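Catechol O-methyltransferase (PDB 6JCL) transfers a methyl group from S-adenosyl-L-methionine to a hydroxyl of catechol-like compounds, using a divalent metal cation, and works as a homodimer. Local coordinates at residues D24-A29 with L78-G83; D11-L16 with S45-K50; A37-I42 with A98-V103; E115-V118 with D123-P126; R187-M192 with A200-T205. All coordinates share one frame; numbering follows the deposited sequence.

Contact 1. Residues D24-A29 with L78-G83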
# COMPACT_ATOMS: atom_id res chain seq x y z
N ASP A 24 17.81 -8.43 10.31
CA ASP A 24 17.37 -9.45 9.36
C ASP A 24 18.62 -9.99 8.68
O ASP A 24 19.05 -9.47 7.65
CB ASP A 24 16.38 -8.88 8.35
CG ASP A 24 15.66 -9.96 7.55
OD1 ASP A 24 16.31 -10.98 7.20
OD2 ASP A 24 14.45 -9.80 7.30
N PRO A 25 19.25 -11.01 9.27
CA PRO A 25 20.52 -11.51 8.73
C PRO A 25 20.39 -12.08 7.33
O PRO A 25 21.37 -12.07 6.58
CB PRO A 25 20.96 -12.57 9.75
CG PRO A 25 19.74 -12.88 10.54
CD PRO A 25 18.83 -11.71 10.50
N ALA A 26 19.22 -12.61 6.96
CA ALA A 26 19.06 -13.08 5.58
C ALA A 26 19.14 -11.93 4.59
O ALA A 26 19.82 -12.03 3.55
CB ALA A 26 17.73 -13.82 5.42
N LEU A 27 18.50 -10.81 4.90
CA LEU A 27 18.60 -9.67 3.99
C LEU A 27 19.95 -8.98 4.11
O LEU A 27 20.45 -8.48 3.09
CB LEU A 27 17.47 -8.69 4.28
CG LEU A 27 16.09 -9.29 3.97
CD1 LEU A 27 15.05 -8.36 4.50
CD2 LEU A 27 15.88 -9.55 2.48
N ALA A 28 20.55 -8.96 5.30
CA ALA A 28 21.91 -8.44 5.43
C ALA A 28 22.88 -9.25 4.57
O ALA A 28 23.73 -8.68 3.87
CB ALA A 28 22.35 -8.41 6.89
N ALA A 29 22.76 -10.58 4.60
CA ALA A 29 23.62 -11.40 3.76
C ALA A 29 23.35 -11.17 2.28
O ALA A 29 24.28 -11.17 1.46
CB ALA A 29 23.45 -12.88 4.12
N LEU A 78 8.59 -11.14 -1.24
CA LEU A 78 7.40 -11.73 -1.84
C LEU A 78 7.25 -13.18 -1.43
O LEU A 78 6.15 -13.63 -1.09
CB LEU A 78 7.47 -11.62 -3.36
CG LEU A 78 7.26 -10.20 -3.87
CD1 LEU A 78 7.66 -10.10 -5.34
CD2 LEU A 78 5.80 -9.80 -3.65
N ALA A 79 8.37 -13.92 -1.40
CA ALA A 79 8.31 -15.34 -1.04
C ALA A 79 7.93 -15.52 0.42
O ALA A 79 7.20 -16.45 0.77
CB ALA A 79 9.65 -16.02 -1.33
N ARG A 80 8.40 -14.62 1.28
CA ARG A 80 7.98 -14.64 2.67
C ARG A 80 6.48 -14.45 2.79
O ARG A 80 5.82 -15.14 3.58
CB ARG A 80 8.72 -13.54 3.43
CG ARG A 80 10.16 -13.90 3.75
CD ARG A 80 10.88 -12.64 4.26
NE ARG A 80 12.19 -12.99 4.79
CZ ARG A 80 13.05 -12.11 5.28
NH1 ARG A 80 14.22 -12.54 5.75
NH2 ARG A 80 12.76 -10.81 5.30
N GLY A 81 5.92 -13.52 2.01
CA GLY A 81 4.49 -13.26 2.09
C GLY A 81 3.64 -14.37 1.50
O GLY A 81 2.54 -14.62 1.99
N ALA A 82 4.13 -15.02 0.44
CA ALA A 82 3.42 -16.15 -0.16
C ALA A 82 3.43 -17.41 0.71
O ALA A 82 2.61 -18.30 0.49
CB ALA A 82 4.01 -16.49 -1.52
N GLY A 83 4.37 -17.54 1.64
CA GLY A 83 4.37 -18.67 2.56
C GLY A 83 4.98 -19.94 2.00
O GLY A 83 5.36 -20.01 0.83
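Asp24 and Arg80 meet head-on, carboxylate against guanidinium, at the ends of side chains that arrive from opposite directions. Their planes lie 23° apart, close to coplanar, and the grip is end-on through both terminal nitrogens, one to each oxygen. The straighter bond is Arg80 NH1 to Asp24 OD1 at 3.0 Å (165°), received on the syn lone pair of OD1 and lying in the guanidinium plane. Arg80 NH2 reaches Asp24 OD2 at 2.8 Å but is more bent (140°) and somewhat out of both planes. The CA atoms of Ala26 and Arg80 remain 11.6 Å apart, a gap spanned by the arginine chain, extended from CG to NE. Asp24 OD1 also accepts from Leu27 N at 3.2 Å, from above the carboxylate plane. Two donors thus hold OD1, which fixes the rotation of the carboxylate. Apolar groups line the guanidinium obliquely: Leu27 CD1 lies 3.4 Å from Arg80 NH2, and Ala26 CB lies 3.8 Å from Arg80 NH1. Trp77 adds a cation-pi contact to the arginine, while Leu27 also packs on Phe73, Ile76 and Trp77 of helix 73-82. The arrangement is an N-cap aspartate that doubles as a bidentate salt-bridge acceptor, tying the start of helix 25-36 to the end of helix 73-82 in this class I-like methyltransferase fold.

Contact 2. Residues D11-L16 with S45-K50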
# COMPACT_ATOMS: atom_id res chain seq x y z
N ASP A 11 16.43 9.55 7.36
CA ASP A 11 16.50 9.37 8.81
C ASP A 11 15.26 8.66 9.35
O ASP A 11 15.36 7.80 10.22
CB ASP A 11 16.60 10.72 9.53
CG ASP A 11 17.88 11.48 9.24
OD1 ASP A 11 18.94 10.85 9.07
OD2 ASP A 11 17.80 12.72 9.16
N VAL A 12 14.09 9.06 8.86
CA VAL A 12 12.85 8.43 9.30
C VAL A 12 12.84 6.96 8.89
O VAL A 12 12.47 6.09 9.70
CB VAL A 12 11.64 9.19 8.74
CG1 VAL A 12 10.35 8.40 9.02
CG2 VAL A 12 11.58 10.57 9.39
N ASP A 13 13.29 6.64 7.68
CA ASP A 13 13.33 5.24 7.26
C ASP A 13 14.26 4.42 8.14
O ASP A 13 14.00 3.24 8.39
CB ASP A 13 13.78 5.10 5.81
CG ASP A 13 12.62 4.78 4.85
OD1 ASP A 13 11.43 4.86 5.23
OD2 ASP A 13 12.92 4.45 3.68
N ALA A 14 15.38 5.00 8.57
CA ALA A 14 16.27 4.25 9.46
C ALA A 14 15.55 3.89 10.76
O ALA A 14 15.69 2.76 11.25
CB ALA A 14 17.54 5.04 9.74
N PHE A 15 14.78 4.83 11.31
CA PHE A 15 13.98 4.54 12.50
C PHE A 15 12.94 3.46 12.21
O PHE A 15 12.77 2.52 13.00
CB PHE A 15 13.32 5.83 13.01
CG PHE A 15 12.28 5.63 14.08
CD1 PHE A 15 12.64 5.48 15.42
CD2 PHE A 15 10.93 5.61 13.75
CE1 PHE A 15 11.65 5.30 16.42
CE2 PHE A 15 9.95 5.43 14.73
CZ PHE A 15 10.31 5.28 16.06
N LEU A 16 12.24 3.58 11.08
CA LEU A 16 11.22 2.59 10.74
C LEU A 16 11.85 1.22 10.56
O LEU A 16 11.28 0.21 10.99
CB LEU A 16 10.48 3.02 9.47
CG LEU A 16 9.68 4.33 9.51
CD1 LEU A 16 9.05 4.61 8.16
CD2 LEU A 16 8.60 4.27 10.57
N SER A 45 13.67 -0.72 -0.59
CA SER A 45 14.02 -0.50 0.79
C SER A 45 13.33 -1.55 1.66
O SER A 45 12.41 -2.25 1.21
CB SER A 45 13.59 0.89 1.24
OG SER A 45 12.18 0.92 1.30
N ALA A 46 13.74 -1.63 2.92
CA ALA A 46 13.13 -2.63 3.80
C ALA A 46 11.64 -2.36 4.01
O ALA A 46 10.84 -3.30 4.03
CB ALA A 46 13.87 -2.68 5.14
N GLN A 47 11.24 -1.09 4.18
CA GLN A 47 9.80 -0.82 4.36
C GLN A 47 9.01 -1.19 3.10
O GLN A 47 7.88 -1.70 3.19
CB GLN A 47 9.57 0.65 4.72
CG GLN A 47 10.20 1.12 6.07
CD GLN A 47 9.85 0.23 7.25
OE1 GLN A 47 8.69 0.10 7.64
NE2 GLN A 47 10.87 -0.39 7.85
N GLN A 48 9.58 -0.90 1.93
CA GLN A 48 8.94 -1.23 0.67
C GLN A 48 8.84 -2.74 0.48
O GLN A 48 7.80 -3.25 0.04
CB GLN A 48 9.72 -0.61 -0.49
CG GLN A 48 9.70 0.89 -0.50
CD GLN A 48 10.67 1.46 -1.54
OE1 GLN A 48 11.56 0.76 -2.01
NE2 GLN A 48 10.49 2.73 -1.88
N GLY A 49 9.93 -3.45 0.75
CA GLY A 49 9.89 -4.89 0.64
C GLY A 49 8.89 -5.50 1.61
O GLY A 49 8.09 -6.36 1.23
N LYS A 50 8.88 -5.02 2.85
CA LYS A 50 7.92 -5.54 3.80
C LYS A 50 6.49 -5.28 3.34
O LYS A 50 5.61 -6.12 3.53
CB LYS A 50 8.16 -4.94 5.18
CG LYS A 50 7.25 -5.58 6.25
CD LYS A 50 8.08 -5.91 7.46
CE LYS A 50 7.32 -6.79 8.42
NZ LYS A 50 7.66 -6.45 9.80
O HOH W 1 11.45 3.50 1.77
O HOH W 2 13.23 1.29 4.47
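Helix 9-21 approaches the first turn of helix 46-58 most closely at Leu16 and Gln47, whose CA atoms are 7.4 Å apart. The second helix opens with a capping box: Ser45 OG, at the N-cap, accepts from Gln48 N at 3.2 Å, and Ser45 N donates back to Gln48 OE1 at 2.9 Å. That return bond comes from above the carbonyl plane of the amide, 40° out of it. Across the contact, the direct packing is between the Gln47 amide and Leu16. The Gln47 chain bends at the CB-CG bond (chi2 -51°), which lays its amide alongside the leucine, with CD 3.6 Å from Leu16 CB. Both polar atoms of this buried amide have partners beyond the two segments: NE2 donates to Asp17 OD1, and OE1 accepts from the backbone N of Ala202 of the second subunit. Asp13 slides past Gln47 in the opposite direction, its carboxylate plane turned 55° from the amide, and OD1 stands 4.0 Å from Gln47 CG. That oxygen is taken by Gln204 NE2 of the second subunit, whereas OD2 accepts from Arg208 N of its own chain. Both helices thus offer hydrogen-bonding groups to the second subunit, alongside apolar packing such as Leu16 on its Ala202, and water completes the join between them. One water donates to Asp13 OD2 at 2.6 Å and is hydrogen-bonded to Ser45 OG at 2.7 Å; a second accepts from Gln47 N at 3.1 Å and donates only weakly to Asp13 OD2.

Contact 3. Residues A37-I42 with A98-V103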
# COMPACT_ATOMS: atom_id res chain seq x y z
N ALA A 37 29.20 -8.87 -5.68
CA ALA A 37 29.09 -9.07 -7.12
C ALA A 37 28.90 -7.76 -7.89
O ALA A 37 28.69 -7.79 -9.10
CB ALA A 37 27.94 -10.04 -7.42
N GLU A 38 28.98 -6.62 -7.20
CA GLU A 38 28.91 -5.29 -7.82
C GLU A 38 27.57 -5.04 -8.49
O GLU A 38 27.49 -4.35 -9.52
CB GLU A 38 30.06 -5.09 -8.82
CG GLU A 38 31.42 -5.15 -8.15
CD GLU A 38 32.56 -4.93 -9.12
OE1 GLU A 38 32.67 -5.71 -10.10
OE2 GLU A 38 33.32 -3.97 -8.92
N LEU A 39 26.49 -5.57 -7.92
CA LEU A 39 25.17 -5.21 -8.40
C LEU A 39 24.85 -3.78 -8.00
O LEU A 39 25.27 -3.32 -6.93
CB LEU A 39 24.12 -6.17 -7.84
CG LEU A 39 23.80 -7.44 -8.63
CD1 LEU A 39 25.03 -8.27 -8.96
CD2 LEU A 39 22.78 -8.28 -7.87
N PRO A 40 24.12 -3.04 -8.83
CA PRO A 40 23.70 -1.69 -8.43
C PRO A 40 22.86 -1.74 -7.17
O PRO A 40 22.05 -2.65 -6.97
CB PRO A 40 22.89 -1.20 -9.63
CG PRO A 40 22.46 -2.45 -10.36
CD PRO A 40 23.57 -3.45 -10.13
N ARG A 41 23.06 -0.76 -6.29
CA ARG A 41 22.37 -0.74 -5.00
C ARG A 41 21.00 -0.07 -5.15
O ARG A 41 20.75 1.03 -4.66
CB ARG A 41 23.25 -0.04 -3.96
CG ARG A 41 24.61 -0.69 -3.89
CD ARG A 41 25.52 -0.04 -2.86
NE ARG A 41 25.43 -0.74 -1.59
CZ ARG A 41 26.20 -0.49 -0.55
NH1 ARG A 41 26.04 -1.18 0.58
NH2 ARG A 41 27.15 0.44 -0.63
N ILE A 42 20.10 -0.78 -5.84
CA ILE A 42 18.82 -0.20 -6.22
C ILE A 42 17.64 -1.08 -5.82
O ILE A 42 16.55 -0.97 -6.37
CB ILE A 42 18.78 0.09 -7.74
CG1 ILE A 42 18.88 -1.22 -8.54
CG2 ILE A 42 19.89 1.13 -8.15
CD1 ILE A 42 18.70 -1.03 -10.07
N ALA A 98 20.91 -13.27 -11.84
CA ALA A 98 20.17 -14.48 -11.48
C ALA A 98 20.99 -15.38 -10.56
O ALA A 98 20.44 -15.95 -9.60
CB ALA A 98 19.78 -15.26 -12.74
N GLU A 99 22.29 -15.51 -10.82
CA GLU A 99 23.11 -16.39 -9.98
C GLU A 99 23.22 -15.87 -8.55
O GLU A 99 23.11 -16.65 -7.59
CB GLU A 99 24.50 -16.56 -10.60
CG GLU A 99 25.03 -17.99 -10.55
CD GLU A 99 23.98 -19.04 -10.93
OE1 GLU A 99 23.97 -20.11 -10.30
OE2 GLU A 99 23.18 -18.80 -11.86
N VAL A 100 23.43 -14.57 -8.40
CA VAL A 100 23.46 -13.94 -7.08
C VAL A 100 22.11 -14.12 -6.39
O VAL A 100 22.06 -14.45 -5.19
CB VAL A 100 23.85 -12.46 -7.21
CG1 VAL A 100 23.64 -11.72 -5.87
CG2 VAL A 100 25.28 -12.34 -7.68
N ALA A 101 21.01 -13.89 -7.11
CA ALA A 101 19.68 -14.00 -6.52
C ALA A 101 19.41 -15.42 -6.02
O ALA A 101 18.80 -15.60 -4.96
CB ALA A 101 18.61 -13.58 -7.53
N ARG A 102 19.83 -16.44 -6.78
CA ARG A 102 19.60 -17.80 -6.34
C ARG A 102 20.33 -18.09 -5.03
O ARG A 102 19.77 -18.71 -4.12
CB ARG A 102 20.02 -18.77 -7.44
CG ARG A 102 19.01 -18.80 -8.59
CD ARG A 102 19.48 -19.72 -9.70
NE ARG A 102 18.51 -19.78 -10.80
CZ ARG A 102 18.85 -19.83 -12.08
NH1 ARG A 102 20.14 -19.83 -12.42
NH2 ARG A 102 17.92 -19.90 -13.02
N VAL A 103 21.57 -17.61 -4.92
CA VAL A 103 22.29 -17.76 -3.65
C VAL A 103 21.55 -17.04 -2.53
O VAL A 103 21.42 -17.56 -1.41
CB VAL A 103 23.74 -17.25 -3.79
CG1 VAL A 103 24.42 -17.20 -2.43
CG2 VAL A 103 24.53 -18.14 -4.75
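Val100 sets its side chain, carried on helix 95-107, against the loop 37-42, and its two methyl branches divide the work. CB points toward the loop and splits there. CG1, anti to the backbone N (chi1 170°), extends to Leu39 CD2 at 4.1 Å, so the valine and leucine meet tip to tip. CG2, which lies beside the backbone N, turns instead to Ala37 CB at 3.5 Å, the tighter of the two contacts. The backbones come nearest at this same pair, with the CA atoms of Ala37 and Val100 7.4 Å apart. The segments make no hydrogen bond with one another, and the interaction is apolar packing through these methyl groups. Ser34 of helix 25-36 touches both Val100 and Leu39, while Leu70 packs on Leu39. Ala37 O is bonded to Lys96 NZ, a polar tie to helix 95-107. The loop begins with a Schellman motif: Glu38, at positive phi, is the C-prime residue, Leu39 N returns to Ser34 O, and Glu38 N returns to Asp35 O. Helix 25-36 thus ends in a Schellman turn seated on Val100, and the chain then runs on to Ile42 in the S-adenosyl-L-homocysteine pocket.

Contact 4. Residues E115-V118 with D123-P126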
# COMPACT_ATOMS: atom_id res chain seq x y z
N GLU A 115 11.36 -19.79 -8.41
CA GLU A 115 12.06 -20.11 -9.64
C GLU A 115 12.52 -18.81 -10.28
O GLU A 115 11.69 -17.94 -10.57
CB GLU A 115 11.17 -20.90 -10.61
CG GLU A 115 11.88 -21.38 -11.85
CD GLU A 115 10.95 -22.09 -12.81
OE1 GLU A 115 9.72 -21.86 -12.74
OE2 GLU A 115 11.44 -22.90 -13.63
N VAL A 116 13.82 -18.68 -10.50
CA VAL A 116 14.38 -17.59 -11.30
C VAL A 116 14.46 -18.07 -12.74
O VAL A 116 15.12 -19.08 -13.04
CB VAL A 116 15.76 -17.16 -10.77
CG1 VAL A 116 16.28 -15.91 -11.49
CG2 VAL A 116 15.71 -16.93 -9.26
N VAL A 117 13.77 -17.38 -13.64
CA VAL A 117 13.70 -17.76 -15.05
C VAL A 117 14.56 -16.76 -15.80
O VAL A 117 14.26 -15.56 -15.79
CB VAL A 117 12.26 -17.74 -15.57
CG1 VAL A 117 12.21 -17.99 -17.08
CG2 VAL A 117 11.41 -18.73 -14.81
N VAL A 118 15.61 -17.24 -16.46
CA VAL A 118 16.62 -16.34 -17.02
C VAL A 118 16.30 -16.07 -18.48
O VAL A 118 16.06 -16.99 -19.27
CB VAL A 118 18.02 -16.94 -16.87
CG1 VAL A 118 19.07 -16.00 -17.46
CG2 VAL A 118 18.31 -17.18 -15.39
N ASP A 123 10.49 -12.55 -23.86
CA ASP A 123 10.66 -13.87 -24.44
C ASP A 123 10.24 -14.99 -23.49
O ASP A 123 9.85 -16.06 -23.97
CB ASP A 123 12.11 -14.09 -24.86
CG ASP A 123 12.56 -13.08 -25.90
OD1 ASP A 123 11.71 -12.60 -26.68
OD2 ASP A 123 13.77 -12.77 -25.93
N THR A 124 10.35 -14.78 -22.18
CA THR A 124 10.02 -15.86 -21.25
C THR A 124 8.57 -15.81 -20.77
O THR A 124 7.99 -16.87 -20.51
CB THR A 124 10.96 -15.84 -20.03
OG1 THR A 124 10.89 -14.57 -19.37
CG2 THR A 124 12.41 -16.11 -20.46
N LEU A 125 7.97 -14.62 -20.69
CA LEU A 125 6.56 -14.51 -20.31
C LEU A 125 5.63 -15.42 -21.10
O LEU A 125 4.73 -16.00 -20.48
CB LEU A 125 6.10 -13.04 -20.42
CG LEU A 125 6.48 -12.16 -19.23
CD1 LEU A 125 6.41 -10.66 -19.54
CD2 LEU A 125 5.62 -12.48 -18.00
N PRO A 126 5.77 -15.57 -22.43
CA PRO A 126 4.90 -16.51 -23.17
C PRO A 126 5.14 -17.99 -22.85
O PRO A 126 4.32 -18.82 -23.25
CB PRO A 126 5.24 -16.24 -24.65
CG PRO A 126 5.93 -14.94 -24.67
CD PRO A 126 6.58 -14.74 -23.35
O HOH W 3 12.99 -14.14 -17.84
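The helical turn that follows strand 114-118 lies beside the strand's C-terminal end, nearest at Val117 and Thr124, whose CA atoms are 7.5 Å apart. This is the end of a parallel strand in the Rossmann-like methyltransferase fold, close to the cofactor pocket: the Thr124 side chain is about 6 Å from bound S-adenosyl-L-homocysteine. No direct hydrogen bond joins the segments. Val117 and Thr124 both point across the gap and their side chains slide past each other in opposite directions. Val117 CG1 does the touching, being anti to the backbone N (chi1 174°), and it rests 3.9 Å from Thr124 CB and equally close to Thr124 CG2. The threonine methyl also reaches the strand's main chain, with Thr124 CG2 3.9 Å from Val118 O. The hydroxyl takes a separate route. With chi1 at 58°, Thr124 OG1 sits between its backbone N and carbonyl carbon, where it donates to a water at 2.6 Å. The same water donates to Val117 O at 2.8 Å, so its bridge supplies the polar link that the methyl packing lacks. Strand 114-118 is an outer strand of the sheet within this chain, paired with strand 87-92 through backbone bonds from Glu115 and Val117. Leu91 of that neighbour packs on both Val117 and Thr124, Ala98 and Arg102 of helix 95-107 touch Val118, and Leu125 leans on Tyr148, Trp151 and Leu155 of helix 145-155.

Contact 5. Residues R187-M192 with A200-T205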
# COMPACT_ATOMS: atom_id res chain seq x y z
N ARG A 187 3.96 7.41 -19.25
CA ARG A 187 3.17 6.63 -20.19
C ARG A 187 2.54 5.43 -19.50
O ARG A 187 1.41 5.05 -19.82
CB ARG A 187 4.05 6.15 -21.36
CG ARG A 187 3.30 5.26 -22.35
CD ARG A 187 4.22 4.43 -23.23
NE ARG A 187 3.46 3.49 -24.06
CZ ARG A 187 3.94 2.36 -24.57
NH1 ARG A 187 5.20 2.01 -24.34
NH2 ARG A 187 3.16 1.57 -25.30
N THR A 188 3.27 4.82 -18.56
CA THR A 188 2.72 3.69 -17.81
C THR A 188 1.46 4.11 -17.05
O THR A 188 0.44 3.41 -17.07
CB THR A 188 3.77 3.18 -16.82
OG1 THR A 188 4.88 2.65 -17.55
CG2 THR A 188 3.20 2.09 -15.87
N LEU A 189 1.53 5.25 -16.35
CA LEU A 189 0.39 5.72 -15.57
C LEU A 189 -0.79 6.05 -16.48
O LEU A 189 -1.95 5.75 -16.16
CB LEU A 189 0.81 6.93 -14.74
CG LEU A 189 1.81 6.65 -13.61
CD1 LEU A 189 2.37 7.98 -13.09
CD2 LEU A 189 1.14 5.87 -12.50
N GLN A 190 -0.52 6.67 -17.63
CA GLN A 190 -1.61 6.99 -18.54
C GLN A 190 -2.25 5.72 -19.09
O GLN A 190 -3.48 5.63 -19.20
CB GLN A 190 -1.08 7.88 -19.66
CG GLN A 190 -0.75 9.28 -19.13
CD GLN A 190 -0.18 10.20 -20.19
OE1 GLN A 190 0.66 9.79 -21.00
NE2 GLN A 190 -0.64 11.44 -20.21
N MET A 191 -1.43 4.70 -19.38
CA MET A 191 -1.98 3.45 -19.88
C MET A 191 -2.84 2.77 -18.83
O MET A 191 -3.94 2.28 -19.14
CB MET A 191 -0.84 2.53 -20.33
CG MET A 191 -1.31 1.14 -20.78
SD MET A 191 -1.22 -0.05 -19.42
CE MET A 191 -1.27 -1.58 -20.36
N MET A 192 -2.39 2.78 -17.57
CA MET A 192 -3.16 2.11 -16.52
C MET A 192 -4.48 2.83 -16.28
O MET A 192 -5.51 2.18 -16.06
CB MET A 192 -2.34 2.03 -15.22
CG MET A 192 -1.09 1.16 -15.35
SD MET A 192 -0.06 1.13 -13.87
CE MET A 192 -1.00 -0.02 -12.87
N ALA A 200 -6.88 1.51 -10.79
CA ALA A 200 -5.52 1.81 -10.36
C ALA A 200 -5.46 3.05 -9.49
O ALA A 200 -6.31 3.95 -9.58
CB ALA A 200 -4.60 2.02 -11.57
N THR A 201 -4.43 3.09 -8.64
CA THR A 201 -4.03 4.28 -7.91
C THR A 201 -2.51 4.36 -7.91
O THR A 201 -1.81 3.41 -8.27
CB THR A 201 -4.59 4.26 -6.47
OG1 THR A 201 -4.44 5.56 -5.89
CG2 THR A 201 -3.85 3.23 -5.62
N ALA A 202 -1.97 5.52 -7.53
CA ALA A 202 -0.52 5.67 -7.43
C ALA A 202 -0.20 6.49 -6.19
O ALA A 202 -0.85 7.52 -5.94
CB ALA A 202 0.08 6.33 -8.69
N ILE A 203 0.74 6.00 -5.40
CA ILE A 203 1.11 6.62 -4.14
C ILE A 203 2.53 7.15 -4.26
O ILE A 203 3.47 6.37 -4.50
CB ILE A 203 1.00 5.63 -2.97
CG1 ILE A 203 -0.44 5.08 -2.86
CG2 ILE A 203 1.43 6.31 -1.67
CD1 ILE A 203 -1.50 6.16 -2.69
N GLN A 204 2.70 8.46 -4.05
CA GLN A 204 4.04 9.03 -3.99
C GLN A 204 4.69 8.72 -2.65
O GLN A 204 4.06 8.85 -1.60
CB GLN A 204 3.98 10.54 -4.15
CG GLN A 204 3.20 11.01 -5.38
CD GLN A 204 3.28 12.52 -5.54
OE1 GLN A 204 4.39 13.08 -5.68
NE2 GLN A 204 2.13 13.19 -5.49
N THR A 205 5.98 8.33 -2.69
CA THR A 205 6.69 7.93 -1.48
C THR A 205 7.98 8.71 -1.35
O THR A 205 8.53 9.24 -2.32
CB THR A 205 7.02 6.43 -1.46
OG1 THR A 205 7.90 6.09 -2.54
CG2 THR A 205 5.72 5.61 -1.55
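Leu189 and Met192, one helical turn apart, set their side chains on two alanines on one face of the strand. Leu189 CD2 lies 4.0 Å from Ala202 CB, and Met192 CB lies 4.3 Å from Ala200 CB. The leucine gets there through its tip: CG is anti to the carbonyl carbon (chi1 -68°), and one branch is carried across to the strand although CB does not point straight at it. Met192 does the opposite, meeting Ala200 with CB itself. The backbone distances fit these small partners, the CA atoms of Met192 and Ala200 being 6.6 Å apart and those of Leu189 and Ala202 8.2 Å, so helix 180-194 is nearer the strand at Met192. In the next shell, Val167 and Ile173 also cover Leu189, Met192 packs on Ala215 and Ala217 of strand 212-219, and Thr201 and Ile203 bond through their backbones to Leu216 and Phe214 of that strand. Further out, Thr205 pairs antiparallel with a strand of the second subunit, so the sheet runs on across the interface. The helix thus packs on strand 198-206, outermost within the chain in the mixed seven-stranded sheet of the class I-like methyltransferase fold. No hydrogen bond crosses between the two segments; the contact itself is apolar, so it rests on close packing of buried methyl and methylene groups, with no polar pair across it.

How the contacts relate
Contacts 3 and 4 are joined through helix 95-107: Arg102 NH2 lies 2.9 Å from Val116 O, a probable hydrogen bond, and Ala98 packs on Val116 and Val118. Contacts 2 and 5 meet lightly within the chain, but both touch the second subunit, where helices 9-21 and 46-58 of one copy face strand 198-206 of the other. Segment 24-29 of contact 1 starts helix 25-36, and the loop of contact 3 follows that helix, the contact centres about 15 Å apart. Ile42 of contact 3 touches bound S-adenosyl-L-homocysteine; the side chains of Leu39 and Leu27 are about 7 and 8 Å from it. Leu189 of contact 5 is about 10 Å from Asn166, a metal ligand, by side chains.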